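Local atomic coordinates of dehydratase, IlvD/Edd family (Caulobacter crescentus, PDB entry 5OYN), a protein that catalyses the dehydration of D-xylonate, and of D-gluconate, to 2-dehydro-3-deoxy sugar acids with the help of a [2Fe-2S] cluster and magnesium. Residues Ala560-Thr563 against Pro564-Ile568; Phe24-Pro27 against Asp28-Asp31; Leu418-Pro421 against Gly422-Gly425; Gly244-Ala247 against Tyr248-Gln252. All coordinates share one frame; numbering follows the deposited sequence.

Contact 1 of 4, residues Ala560-Thr563 against Pro564-Ile568; sequences ATMT and PWQEI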
ATOM      1  N   ALA A 560      34.025 -22.551  14.774  1.00 64.24           N
ATOM      2  CA  ALA A 560      33.380 -22.271  16.046  1.00 66.97           C
ATOM      3  C   ALA A 560      31.993 -21.664  15.836  1.00 69.94           C
ATOM      4  O   ALA A 560      31.686 -21.076  14.794  1.00 68.89           O
ATOM      5  CB  ALA A 560      34.239 -21.320  16.880  1.00 60.51           C
ATOM      6  N   THR A 561      31.149 -21.826  16.852  1.00 65.48           N
ATOM      7  CA  THR A 561      29.836 -21.200  16.857  1.00 62.37           C
ATOM      8  C   THR A 561      29.972 -19.680  16.873  1.00 72.20           C
ATOM      9  O   THR A 561      30.864 -19.126  17.523  1.00 72.32           O
ATOM     10  CB  THR A 561      29.051 -21.702  18.067  1.00 68.06           C
ATOM     11  OG1 THR A 561      28.884 -23.127  17.956  1.00 60.91           O
ATOM     12  CG2 THR A 561      27.681 -21.005  18.187  1.00 66.26           C
ATOM     13  N   MET A 562      29.090 -18.998  16.127  1.00 73.94           N
ATOM     14  CA  MET A 562      29.221 -17.566  15.878  1.00 68.28           C
ATOM     15  C   MET A 562      28.083 -16.718  16.425  1.00 69.42           C
ATOM     16  O   MET A 562      28.326 -15.572  16.806  1.00 71.06           O
ATOM     17  CB  MET A 562      29.336 -17.297  14.373  1.00 74.42           C
ATOM     18  CG  MET A 562      30.588 -17.877  13.743  1.00 81.61           C
ATOM     19  SD  MET A 562      32.117 -17.277  14.504  1.00102.37           S
ATOM     20  CE  MET A 562      33.306 -18.510  13.894  1.00 85.44           C
ATOM     21  N   THR A 563      26.857 -17.232  16.462  1.00 68.86           N
ATOM     22  CA  THR A 563      25.697 -16.449  16.854  1.00 67.23           C
ATOM     23  C   THR A 563      24.906 -17.191  17.915  1.00 66.49           C
ATOM     24  O   THR A 563      24.941 -18.422  17.970  1.00 66.60           O
ATOM     25  CB  THR A 563      24.762 -16.168  15.665  1.00 66.83           C
ATOM     26  OG1 THR A 563      24.103 -17.385  15.285  1.00 67.92           O
ATOM     27  CG2 THR A 563      25.523 -15.597  14.468  1.00 63.28           C
ATOM     28  N   PRO A 564      24.165 -16.469  18.758  1.00 72.63           N
ATOM     29  CA  PRO A 564      23.261 -17.156  19.698  1.00 69.42           C
ATOM     30  C   PRO A 564      22.425 -18.253  19.057  1.00 63.60           C
ATOM     31  O   PRO A 564      22.272 -19.319  19.655  1.00 70.02           O
ATOM     32  CB  PRO A 564      22.386 -16.011  20.240  1.00 66.69           C
ATOM     33  CG  PRO A 564      23.268 -14.800  20.160  1.00 64.40           C
ATOM     34  CD  PRO A 564      24.232 -15.014  19.003  1.00 63.38           C
ATOM     35  N   TRP A 565      21.882 -18.042  17.857  1.00 63.96           N
ATOM     36  CA  TRP A 565      21.008 -19.074  17.313  1.00 62.70           C
ATOM     37  C   TRP A 565      21.807 -20.296  16.884  1.00 65.83           C
ATOM     38  O   TRP A 565      21.304 -21.424  16.958  1.00 66.57           O
ATOM     39  CB  TRP A 565      20.177 -18.520  16.154  1.00 55.50           C
ATOM     40  CG  TRP A 565      19.411 -19.567  15.436  1.00 55.52           C
ATOM     41  CD1 TRP A 565      19.573 -19.952  14.136  1.00 62.04           C
ATOM     42  CD2 TRP A 565      18.372 -20.397  15.972  1.00 61.40           C
ATOM     43  NE1 TRP A 565      18.700 -20.973  13.824  1.00 59.10           N
ATOM     44  CE2 TRP A 565      17.948 -21.262  14.933  1.00 61.67           C
ATOM     45  CE3 TRP A 565      17.762 -20.501  17.226  1.00 63.54           C
ATOM     46  CZ2 TRP A 565      16.941 -22.219  15.112  1.00 60.04           C
ATOM     47  CZ3 TRP A 565      16.749 -21.452  17.400  1.00 62.36           C
ATOM     48  CH2 TRP A 565      16.353 -22.295  16.347  1.00 57.79           C
ATOM     49  N   GLN A 566      23.059 -20.101  16.469  1.00 61.46           N
ATOM     50  CA  GLN A 566      23.870 -21.242  16.063  1.00 66.17           C
ATOM     51  C   GLN A 566      24.179 -22.153  17.249  1.00 70.24           C
ATOM     52  O   GLN A 566      24.204 -23.382  17.103  1.00 63.59           O
ATOM     53  CB  GLN A 566      25.154 -20.759  15.397  1.00 65.66           C
ATOM     54  CG  GLN A 566      24.950 -20.210  14.001  1.00 64.17           C
ATOM     55  CD  GLN A 566      26.227 -19.651  13.426  1.00 66.33           C
ATOM     56  OE1 GLN A 566      27.318 -20.000  13.876  1.00 68.93           O
ATOM     57  NE2 GLN A 566      26.105 -18.778  12.431  1.00 67.50           N
ATOM     58  N   GLU A 567      24.408 -21.571  18.433  1.00 68.05           N
ATOM     59  CA  GLU A 567      24.589 -22.386  19.630  1.00 66.02           C
ATOM     60  C   GLU A 567      23.363 -23.254  19.886  1.00 68.99           C
ATOM     61  O   GLU A 567      23.481 -24.467  20.116  1.00 73.18           O
ATOM     62  CB  GLU A 567      24.883 -21.505  20.842  1.00 68.15           C
ATOM     63  CG  GLU A 567      24.772 -22.266  22.158  1.00 72.76           C
ATOM     64  CD  GLU A 567      25.792 -21.836  23.203  1.00 74.51           C
ATOM     65  OE1 GLU A 567      25.668 -22.285  24.369  1.00 68.09           O
ATOM     66  OE2 GLU A 567      26.706 -21.049  22.861  1.00 73.67           O
ATOM     67  N   ILE A 568      22.171 -22.655  19.838  1.00 62.31           N
ATOM     68  CA  ILE A 568      20.954 -23.440  20.014  1.00 60.81           C
ATOM     69  C   ILE A 568      20.834 -24.479  18.917  1.00 65.79           C
ATOM     70  O   ILE A 568      20.557 -25.653  19.186  1.00 74.02           O
ATOM     71  CB  ILE A 568      19.715 -22.536  20.042  1.00 62.97           C
ATOM     72  CG1 ILE A 568      19.702 -21.686  21.308  1.00 60.12           C
ATOM     73  CG2 ILE A 568      18.454 -23.382  19.911  1.00 58.42           C
ATOM     74  CD1 ILE A 568      19.096 -20.322  21.084  1.00 69.77           C
TER
HETATM   75  O   HOH W   1      29.853 -20.801  12.319  1.00 60.73           O
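Gln566 OE1 accepts two hydrogen bonds at the N-capped start of helix 564-572: Met562 N donates to it at 3.0 Å, and a water that also donates to Ala560 O gives it the second. The amide N-H of Met562 arrives from above the carbonyl plane of Gln566, 46° out of it. The glutamine reaches that point because its CG lies beside the backbone N (chi1 -74°) and the chain beyond runs straight, so it crosses the side chain of Thr563 on its way back to the loop. Thr563 is the N-cap residue, its OG1 accepting from Gln566 N at 3.1 Å; the same hydroxyl also bonds Glu121 of the second subunit. The first turn is closed by Glu567 N, which meets Thr563 O at 3.2 Å, almost in line with the carbonyl bond. An alanine in place of Gln566 would probably leave Met562 N without this acceptor and the water with one anchor fewer. Glu567 OE2 is bound by both Lys587 (a salt bridge) and Tyr588 OH of the second subunit, while Trp565 packs on helix 109-125 of its own chain. Thr561 completes the contact with its methyl, CG2 lying 3.9 Å from Glu567 CB.

Contact 2 of 4, residues Phe24-Pro27 against Asp28-Asp31; sequences FDNP and DHID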
ATOM      1  N   PHE A  24     -12.091 -12.784  23.277  1.00 70.68           N
ATOM      2  CA  PHE A  24     -13.035 -11.726  22.956  1.00 71.66           C
ATOM      3  C   PHE A  24     -14.410 -11.923  23.578  1.00 79.10           C
ATOM      4  O   PHE A  24     -15.220 -10.987  23.556  1.00 87.71           O
ATOM      5  CB  PHE A  24     -13.170 -11.601  21.432  1.00 77.02           C
ATOM      6  CG  PHE A  24     -11.881 -11.232  20.735  1.00 77.35           C
ATOM      7  CD1 PHE A  24     -10.909 -10.479  21.389  1.00 74.70           C
ATOM      8  CD2 PHE A  24     -11.643 -11.638  19.427  1.00 72.24           C
ATOM      9  CE1 PHE A  24      -9.730 -10.143  20.751  1.00 73.21           C
ATOM     10  CE2 PHE A  24     -10.458 -11.306  18.782  1.00 70.64           C
ATOM     11  CZ  PHE A  24      -9.502 -10.558  19.443  1.00 71.40           C
ATOM     12  N   ASP A  25     -14.697 -13.100  24.128  1.00 78.72           N
ATOM     13  CA  ASP A  25     -15.959 -13.343  24.821  1.00 75.55           C
ATOM     14  C   ASP A  25     -15.729 -14.346  25.952  1.00 79.62           C
ATOM     15  O   ASP A  25     -16.422 -15.359  26.074  1.00 82.69           O
ATOM     16  CB  ASP A  25     -17.035 -13.815  23.843  1.00 77.89           C
ATOM     17  CG  ASP A  25     -18.391 -13.964  24.501  1.00 87.20           C
ATOM     18  OD1 ASP A  25     -18.862 -12.996  25.139  1.00 87.57           O
ATOM     19  OD2 ASP A  25     -18.986 -15.057  24.381  1.00 92.35           O
ATOM     20  N   ASN A  26     -14.740 -14.065  26.796  1.00 83.84           N
ATOM     21  CA  ASN A  26     -14.390 -14.983  27.875  1.00 90.11           C
ATOM     22  C   ASN A  26     -15.474 -14.962  28.948  1.00 96.05           C
ATOM     23  O   ASN A  26     -15.841 -13.881  29.433  1.00 91.95           O
ATOM     24  CB  ASN A  26     -13.038 -14.616  28.483  1.00 83.57           C
ATOM     25  CG  ASN A  26     -12.539 -15.659  29.458  1.00 87.48           C
ATOM     26  OD1 ASN A  26     -12.443 -15.404  30.656  1.00 90.63           O
ATOM     27  ND2 ASN A  26     -12.222 -16.844  28.950  1.00 88.53           N
ATOM     28  N   PRO A  27     -16.008 -16.133  29.346  1.00 99.83           N
ATOM     29  CA  PRO A  27     -17.092 -16.168  30.342  1.00 95.73           C
ATOM     30  C   PRO A  27     -16.673 -15.653  31.711  1.00 97.54           C
ATOM     31  O   PRO A  27     -17.337 -14.783  32.287  1.00 99.91           O
ATOM     32  CB  PRO A  27     -17.467 -17.654  30.400  1.00 95.70           C
ATOM     33  CG  PRO A  27     -16.275 -18.385  29.830  1.00 93.29           C
ATOM     34  CD  PRO A  27     -15.653 -17.472  28.837  1.00 90.71           C
ATOM     35  N   ASP A  28     -15.561 -16.174  32.232  1.00 96.96           N
ATOM     36  CA  ASP A  28     -15.156 -15.864  33.601  1.00102.00           C
ATOM     37  C   ASP A  28     -14.688 -14.418  33.742  1.00100.96           C
ATOM     38  O   ASP A  28     -15.232 -13.650  34.543  1.00102.82           O
ATOM     39  CB  ASP A  28     -14.063 -16.835  34.042  1.00 99.40           C
ATOM     40  CG  ASP A  28     -14.337 -18.251  33.592  1.00106.57           C
ATOM     41  OD1 ASP A  28     -13.371 -18.964  33.235  1.00108.76           O
ATOM     42  OD2 ASP A  28     -15.527 -18.641  33.588  1.00105.39           O
ATOM     43  N   HIS A  29     -13.672 -14.029  32.982  1.00102.28           N
ATOM     44  CA  HIS A  29     -13.035 -12.727  33.132  1.00 97.52           C
ATOM     45  C   HIS A  29     -13.584 -11.772  32.079  1.00 92.23           C
ATOM     46  O   HIS A  29     -13.315 -11.929  30.887  1.00 90.91           O
ATOM     47  CB  HIS A  29     -11.518 -12.855  33.026  1.00 93.55           C
ATOM     48  CG  HIS A  29     -10.959 -14.037  33.755  1.00102.18           C
ATOM     49  ND1 HIS A  29     -11.169 -15.337  33.343  1.00103.57           N
ATOM     50  CD2 HIS A  29     -10.194 -14.117  34.871  1.00106.30           C
ATOM     51  CE1 HIS A  29     -10.557 -16.165  34.172  1.00105.98           C
ATOM     52  NE2 HIS A  29      -9.957 -15.450  35.107  1.00107.12           N
ATOM     53  N   ILE A  30     -14.369 -10.793  32.523  1.00 93.63           N
ATOM     54  CA  ILE A  30     -14.773  -9.703  31.644  1.00 92.45           C
ATOM     55  C   ILE A  30     -13.739  -8.581  31.657  1.00 90.53           C
ATOM     56  O   ILE A  30     -13.628  -7.833  30.676  1.00 87.81           O
ATOM     57  CB  ILE A  30     -16.178  -9.198  32.035  1.00 91.58           C
ATOM     58  CG1 ILE A  30     -16.542  -7.904  31.304  1.00100.41           C
ATOM     59  CG2 ILE A  30     -16.284  -8.991  33.535  1.00 96.88           C
ATOM     60  CD1 ILE A  30     -16.664  -8.065  29.802  1.00 99.74           C
ATOM     61  N   ASP A  31     -12.951  -8.463  32.727  1.00 91.26           N
ATOM     62  CA  ASP A  31     -11.847  -7.511  32.706  1.00 88.94           C
ATOM     63  C   ASP A  31     -10.858  -7.857  31.601  1.00 89.25           C
ATOM     64  O   ASP A  31     -10.411  -6.971  30.861  1.00 88.75           O
ATOM     65  CB  ASP A  31     -11.146  -7.465  34.070  1.00 87.43           C
ATOM     66  CG  ASP A  31     -10.642  -8.832  34.531  1.00 92.83           C
ATOM     67  OD1 ASP A  31     -11.376  -9.828  34.360  1.00 96.90           O
ATOM     68  OD2 ASP A  31      -9.512  -8.910  35.069  1.00 92.06           O
TER
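Asn26 OD1 takes two N-H groups of His29, from the backbone N and from ring ND1, each at 3.0 Å, and so closes the tight turn Asn26-His29 between helices 21-24 and 30-39. Both bonds are fairly straight, 163° at the backbone N and 155° at ND1, and the donors are only moderately tilted from the plane of the amide carbonyl. The oxygen sits at the edge of the imidazole, in its plane, which fixes the rotation of the ring. The two side chains run side by side, the CG of Asn26 pointing anti to its own backbone N (chi1 -171°) so that the amide lies alongside the histidine. With Asn26 O 4.2 Å from His29 N, the side-chain oxygen does the work that a backbone carbonyl does in a classical beta turn. Further out, Thr33 OG1 is hydrogen-bonded to both Asn26 N and His29 O, tying the two ends of the turn to helix 30-39. The His29 ring also meets that of His598 and stands edge-to-face with His441 of the second subunit. At the outer corner, Asp28 lies beside the proline ring, its OD2 3.8 Å from Pro27 CG.

Contact 3 of 4, residues Leu418-Pro421 against Gly422-Gly425; sequences LSQP and GQEG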
ATOM      1  N   LEU A 418      28.747 -45.703 -15.303  1.00 75.72           N
ATOM      2  CA  LEU A 418      27.758 -46.740 -15.057  1.00 76.11           C
ATOM      3  C   LEU A 418      27.597 -47.693 -16.232  1.00 75.45           C
ATOM      4  O   LEU A 418      26.577 -48.388 -16.310  1.00 72.04           O
ATOM      5  CB  LEU A 418      26.410 -46.110 -14.714  1.00 72.71           C
ATOM      6  CG  LEU A 418      26.440 -44.776 -13.972  1.00 72.78           C
ATOM      7  CD1 LEU A 418      25.027 -44.234 -13.823  1.00 68.78           C
ATOM      8  CD2 LEU A 418      27.123 -44.898 -12.610  1.00 68.67           C
ATOM      9  N   SER A 419      28.575 -47.754 -17.142  1.00 72.17           N
ATOM     10  CA  SER A 419      28.381 -48.487 -18.389  1.00 84.31           C
ATOM     11  C   SER A 419      29.447 -49.559 -18.661  1.00 83.22           C
ATOM     12  O   SER A 419      29.607 -49.974 -19.817  1.00 70.54           O
ATOM     13  CB  SER A 419      28.310 -47.499 -19.558  1.00 75.88           C
ATOM     14  OG  SER A 419      26.973 -47.100 -19.801  1.00 78.66           O
ATOM     15  N   GLN A 420      30.165 -50.041 -17.634  1.00 83.49           N
ATOM     16  CA  GLN A 420      31.189 -50.945 -18.166  1.00 93.89           C
ATOM     17  C   GLN A 420      30.636 -52.369 -18.308  1.00 94.05           C
ATOM     18  O   GLN A 420      29.823 -52.804 -17.486  1.00 89.08           O
ATOM     19  CB  GLN A 420      32.438 -50.944 -17.283  1.00 91.73           C
ATOM     20  CG  GLN A 420      32.471 -52.006 -16.199  1.00 96.88           C
ATOM     21  CD  GLN A 420      33.720 -51.924 -15.342  1.00100.38           C
ATOM     22  OE1 GLN A 420      33.751 -52.426 -14.211  1.00100.27           O
ATOM     23  NE2 GLN A 420      34.761 -51.289 -15.876  1.00 97.11           N
ATOM     24  N   PRO A 421      31.090 -53.085 -19.346  1.00 89.49           N
ATOM     25  CA  PRO A 421      30.344 -54.271 -19.824  1.00 93.67           C
ATOM     26  C   PRO A 421      29.931 -55.296 -18.772  1.00 97.57           C
ATOM     27  O   PRO A 421      28.761 -55.692 -18.747  1.00 99.59           O
ATOM     28  CB  PRO A 421      31.312 -54.873 -20.848  1.00 97.87           C
ATOM     29  CG  PRO A 421      32.008 -53.676 -21.414  1.00 97.29           C
ATOM     30  CD  PRO A 421      32.190 -52.723 -20.256  1.00 86.05           C
ATOM     31  N   GLY A 422      30.849 -55.766 -17.924  1.00 94.06           N
ATOM     32  CA  GLY A 422      30.455 -56.762 -16.938  1.00 95.71           C
ATOM     33  C   GLY A 422      29.837 -56.191 -15.681  1.00 98.16           C
ATOM     34  O   GLY A 422      29.063 -56.881 -15.005  1.00 97.34           O
ATOM     35  N   GLN A 423      30.133 -54.929 -15.379  1.00 99.09           N
ATOM     36  CA  GLN A 423      29.816 -54.304 -14.098  1.00 99.55           C
ATOM     37  C   GLN A 423      29.131 -52.941 -14.373  1.00 99.53           C
ATOM     38  O   GLN A 423      29.779 -51.889 -14.367  1.00104.58           O
ATOM     39  CB  GLN A 423      31.132 -54.170 -13.264  1.00 94.03           C
ATOM     40  CG  GLN A 423      31.217 -55.053 -12.008  1.00 99.61           C
ATOM     41  CD  GLN A 423      32.378 -54.657 -11.076  1.00109.03           C
ATOM     42  OE1 GLN A 423      32.933 -53.556 -11.190  1.00108.14           O
ATOM     43  NE2 GLN A 423      32.721 -55.540 -10.134  1.00102.82           N
ATOM     44  N   GLU A 424      27.811 -52.953 -14.598  1.00 92.30           N
ATOM     45  CA  GLU A 424      27.061 -51.729 -14.883  1.00 84.02           C
ATOM     46  C   GLU A 424      26.289 -51.290 -13.653  1.00 83.13           C
ATOM     47  O   GLU A 424      25.722 -52.117 -12.931  1.00 83.85           O
ATOM     48  CB  GLU A 424      26.087 -51.901 -16.052  1.00 78.62           C
ATOM     49  CG  GLU A 424      26.719 -52.415 -17.331  1.00 94.49           C
ATOM     50  CD  GLU A 424      26.875 -53.938 -17.344  1.00103.68           C
ATOM     51  OE1 GLU A 424      27.616 -54.474 -16.488  1.00102.55           O
ATOM     52  OE2 GLU A 424      26.267 -54.602 -18.216  1.00101.63           O
ATOM     53  N   GLY A 425      26.237 -49.980 -13.439  1.00 77.88           N
ATOM     54  CA  GLY A 425      25.755 -49.455 -12.184  1.00 69.92           C
ATOM     55  C   GLY A 425      26.777 -49.498 -11.077  1.00 70.18           C
ATOM     56  O   GLY A 425      26.465 -49.113  -9.940  1.00 68.26           O
TER
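A type I beta turn at Gln420-Gln423 reverses the chain between helix 411-417 and strand 426-435, the two short arms running nearly antiparallel, 168° apart. Pro421 and Gly422 occupy its corners. The turn is closed by a weak bond from Gln423 N to Gln420 O, 3.0 Å long and bent, and further down the arms Gly425 N makes a second weak bond, 3.3 Å, to Leu418 O. The backbone therefore holds the loop by two loose ties. On one side of it the side chains of Gln420 and Gln423 lie alongside each other, pointing the same way with their amide planes 36° apart. Gln420 CG lies 3.9 Å from Gln423 CB; how the two amide ends meet is doubtful. Glu424 instead folds back over the turn. A bend at chi2 swings its chain round, and the carboxylate is modelled so close to the carbonyl oxygens of the turn that its exact placement is doubtful. Just before the strand, Gly425 adopts a left-handed backbone conformation (phi 80°), in which a CB would press on the carbonyl oxygen of Glu424. From here the chain joins the mixed sheet: Gly425 shares backbone hydrogen bonds with Leu533, and Glu424 O accepts from Asn534 ND2. At the helix end of the loop Ser419 OG makes a weak bond back to Arg414 O. Leu418, the buried residue of the contact, lies across from the glycine, its CB 4.1 Å from Gly425 N.

Contact 4 of 4, residues Gly244-Ala247 against Tyr248-Gln252; sequences GQMA and YKTGQ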
ATOM      1  N   GLY A 244      -3.576 -14.527  -8.386  1.00 47.93           N
ATOM      2  CA  GLY A 244      -4.390 -13.706  -7.512  1.00 41.07           C
ATOM      3  C   GLY A 244      -5.796 -14.242  -7.371  1.00 46.37           C
ATOM      4  O   GLY A 244      -6.412 -14.108  -6.308  1.00 50.76           O
ATOM      5  N   GLN A 245      -6.325 -14.852  -8.432  1.00 43.25           N
ATOM      6  CA  GLN A 245      -7.575 -15.586  -8.301  1.00 44.10           C
ATOM      7  C   GLN A 245      -7.427 -16.743  -7.323  1.00 48.80           C
ATOM      8  O   GLN A 245      -8.279 -16.957  -6.452  1.00 51.18           O
ATOM      9  CB  GLN A 245      -8.019 -16.079  -9.661  1.00 39.79           C
ATOM     10  CG  GLN A 245      -8.570 -14.962 -10.474  1.00 49.32           C
ATOM     11  CD  GLN A 245      -8.703 -15.319 -11.910  1.00 49.97           C
ATOM     12  OE1 GLN A 245      -8.081 -16.268 -12.377  1.00 52.40           O
ATOM     13  NE2 GLN A 245      -9.523 -14.563 -12.635  1.00 51.98           N
ATOM     14  N   MET A 246      -6.341 -17.497  -7.445  1.00 45.65           N
ATOM     15  CA  MET A 246      -6.119 -18.592  -6.518  1.00 47.58           C
ATOM     16  C   MET A 246      -6.002 -18.068  -5.097  1.00 46.86           C
ATOM     17  O   MET A 246      -6.477 -18.703  -4.147  1.00 48.85           O
ATOM     18  CB  MET A 246      -4.868 -19.371  -6.920  1.00 46.50           C
ATOM     19  CG  MET A 246      -4.409 -20.364  -5.883  1.00 48.02           C
ATOM     20  SD  MET A 246      -5.498 -21.809  -5.867  1.00 56.82           S
ATOM     21  CE  MET A 246      -5.414 -22.366  -7.567  1.00 48.63           C
ATOM     22  N   ALA A 247      -5.387 -16.899  -4.929  1.00 46.92           N
ATOM     23  CA  ALA A 247      -5.239 -16.352  -3.586  1.00 49.12           C
ATOM     24  C   ALA A 247      -6.601 -16.031  -2.988  1.00 48.59           C
ATOM     25  O   ALA A 247      -6.833 -16.258  -1.797  1.00 49.69           O
ATOM     26  CB  ALA A 247      -4.343 -15.115  -3.613  1.00 43.96           C
ATOM     27  N   TYR A 248      -7.526 -15.532  -3.811  1.00 47.05           N
ATOM     28  CA  TYR A 248      -8.893 -15.294  -3.358  1.00 48.38           C
ATOM     29  C   TYR A 248      -9.568 -16.593  -2.926  1.00 52.77           C
ATOM     30  O   TYR A 248     -10.088 -16.693  -1.806  1.00 51.49           O
ATOM     31  CB  TYR A 248      -9.691 -14.619  -4.470  1.00 45.37           C
ATOM     32  CG  TYR A 248     -11.147 -14.394  -4.150  1.00 51.34           C
ATOM     33  CD1 TYR A 248     -11.554 -13.328  -3.333  1.00 57.70           C
ATOM     34  CD2 TYR A 248     -12.121 -15.218  -4.677  1.00 50.00           C
ATOM     35  CE1 TYR A 248     -12.899 -13.106  -3.046  1.00 50.88           C
ATOM     36  CE2 TYR A 248     -13.458 -15.006  -4.399  1.00 55.74           C
ATOM     37  CZ  TYR A 248     -13.840 -13.952  -3.589  1.00 55.19           C
ATOM     38  OH  TYR A 248     -15.173 -13.774  -3.326  1.00 61.15           O
ATOM     39  N   LYS A 249      -9.571 -17.604  -3.805  1.00 51.89           N
ATOM     40  CA  LYS A 249     -10.256 -18.851  -3.477  1.00 51.26           C
ATOM     41  C   LYS A 249      -9.645 -19.521  -2.253  1.00 50.60           C
ATOM     42  O   LYS A 249     -10.366 -20.132  -1.456  1.00 50.15           O
ATOM     43  CB  LYS A 249     -10.258 -19.780  -4.683  1.00 47.26           C
ATOM     44  CG  LYS A 249     -11.395 -19.409  -5.645  1.00 53.89           C
ATOM     45  CD  LYS A 249     -11.016 -19.657  -7.095  1.00 65.25           C
ATOM     46  CE  LYS A 249     -12.062 -19.060  -8.050  1.00 74.15           C
ATOM     47  NZ  LYS A 249     -11.546 -18.769  -9.449  1.00 63.88           N
ATOM     48  N   THR A 250      -8.339 -19.372  -2.050  1.00 49.78           N
ATOM     49  CA  THR A 250      -7.740 -19.888  -0.828  1.00 43.76           C
ATOM     50  C   THR A 250      -8.282 -19.160   0.393  1.00 48.36           C
ATOM     51  O   THR A 250      -8.487 -19.770   1.448  1.00 49.20           O
ATOM     52  CB  THR A 250      -6.224 -19.781  -0.899  1.00 42.84           C
ATOM     53  OG1 THR A 250      -5.745 -20.551  -2.016  1.00 43.28           O
ATOM     54  CG2 THR A 250      -5.608 -20.315   0.371  1.00 43.70           C
ATOM     55  N   GLY A 251      -8.554 -17.864   0.264  1.00 50.01           N
ATOM     56  CA  GLY A 251      -9.115 -17.134   1.391  1.00 47.17           C
ATOM     57  C   GLY A 251     -10.531 -17.569   1.711  1.00 47.52           C
ATOM     58  O   GLY A 251     -10.905 -17.696   2.880  1.00 46.57           O
ATOM     59  N   GLN A 252     -11.336 -17.802   0.675  1.00 54.11           N
ATOM     60  CA  GLN A 252     -12.648 -18.419   0.858  1.00 54.40           C
ATOM     61  C   GLN A 252     -12.537 -19.775   1.544  1.00 51.98           C
ATOM     62  O   GLN A 252     -13.262 -20.064   2.506  1.00 57.21           O
ATOM     63  CB  GLN A 252     -13.329 -18.574  -0.495  1.00 47.99           C
ATOM     64  CG  GLN A 252     -14.316 -17.500  -0.777  1.00 53.92           C
ATOM     65  CD  GLN A 252     -14.826 -17.587  -2.179  1.00 59.46           C
ATOM     66  OE1 GLN A 252     -14.212 -18.226  -3.030  1.00 61.10           O
ATOM     67  NE2 GLN A 252     -15.965 -16.954  -2.434  1.00 67.13           N
TER
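Tyr248 N donates to Gly244 O at 3.1 Å, the first of five successive backbone bonds in this stretch. The tyrosine CB rests 3.4 Å from Gln245 O, and CG, anti to the backbone N (chi1 177°), carries the ring outward until OH bonds Asp86. Lys249 follows with a nearly straight bond, its N 3.0 Å from Gln245 O, and its aliphatic chain trails past that same oxygen, CD at 3.9 Å. At Thr250 the pattern doubles. Met246 O accepts both Thr250 N and Thr250 OG1, each at 2.9 Å, and the two donors approach from opposite faces of the carbonyl plane, the hydroxyl 37° out of it. The hydroxyl hydrogen is thus spent on the helix itself, while the Met246 side chain crosses that of Thr250 obliquely, SD 4.1 Å from Thr250 OG1. A valine in place of Thr250 lacks the hydroxyl, and Met246 O would probably keep just the amide bond, with a methyl set against it instead of a donor. Gly251 N continues the series to Ala247 O, and Gln252 N bonds Tyr248 O. Two turns apart, the side chains of Gln245 and Gln252 bond Ile45 O and Glu48 of the third subunit. Ala247 and Thr250 lean on Leu158 of edge strand 155-159, and Ala247 and Tyr248 on helix 73-87. This is the regular i to i+4 bonding of an alpha helix packed against a parallel alpha/beta sheet.

All four contacts are local, yet their settings differ. Contact 4 is buried, a regular helix between its own sheet and the third subunit, and is held mainly by backbone bonds. Contacts 1 and 2 are partly buried, stand at or just before helix starts, and both touch the second subunit; in each, a side-chain amide oxygen takes a backbone N-H. Contact 3 is a surface turn with weak bonds, touched by no other subunit, on the opposite side of the chain's centre from contact 2, the two centres about 74 Å apart. Contacts 1 and 3 both belong to the C-terminal part of the dehydratase, whereas contact 4 belongs to the N-terminal part. None lies at the cluster or magnesium site.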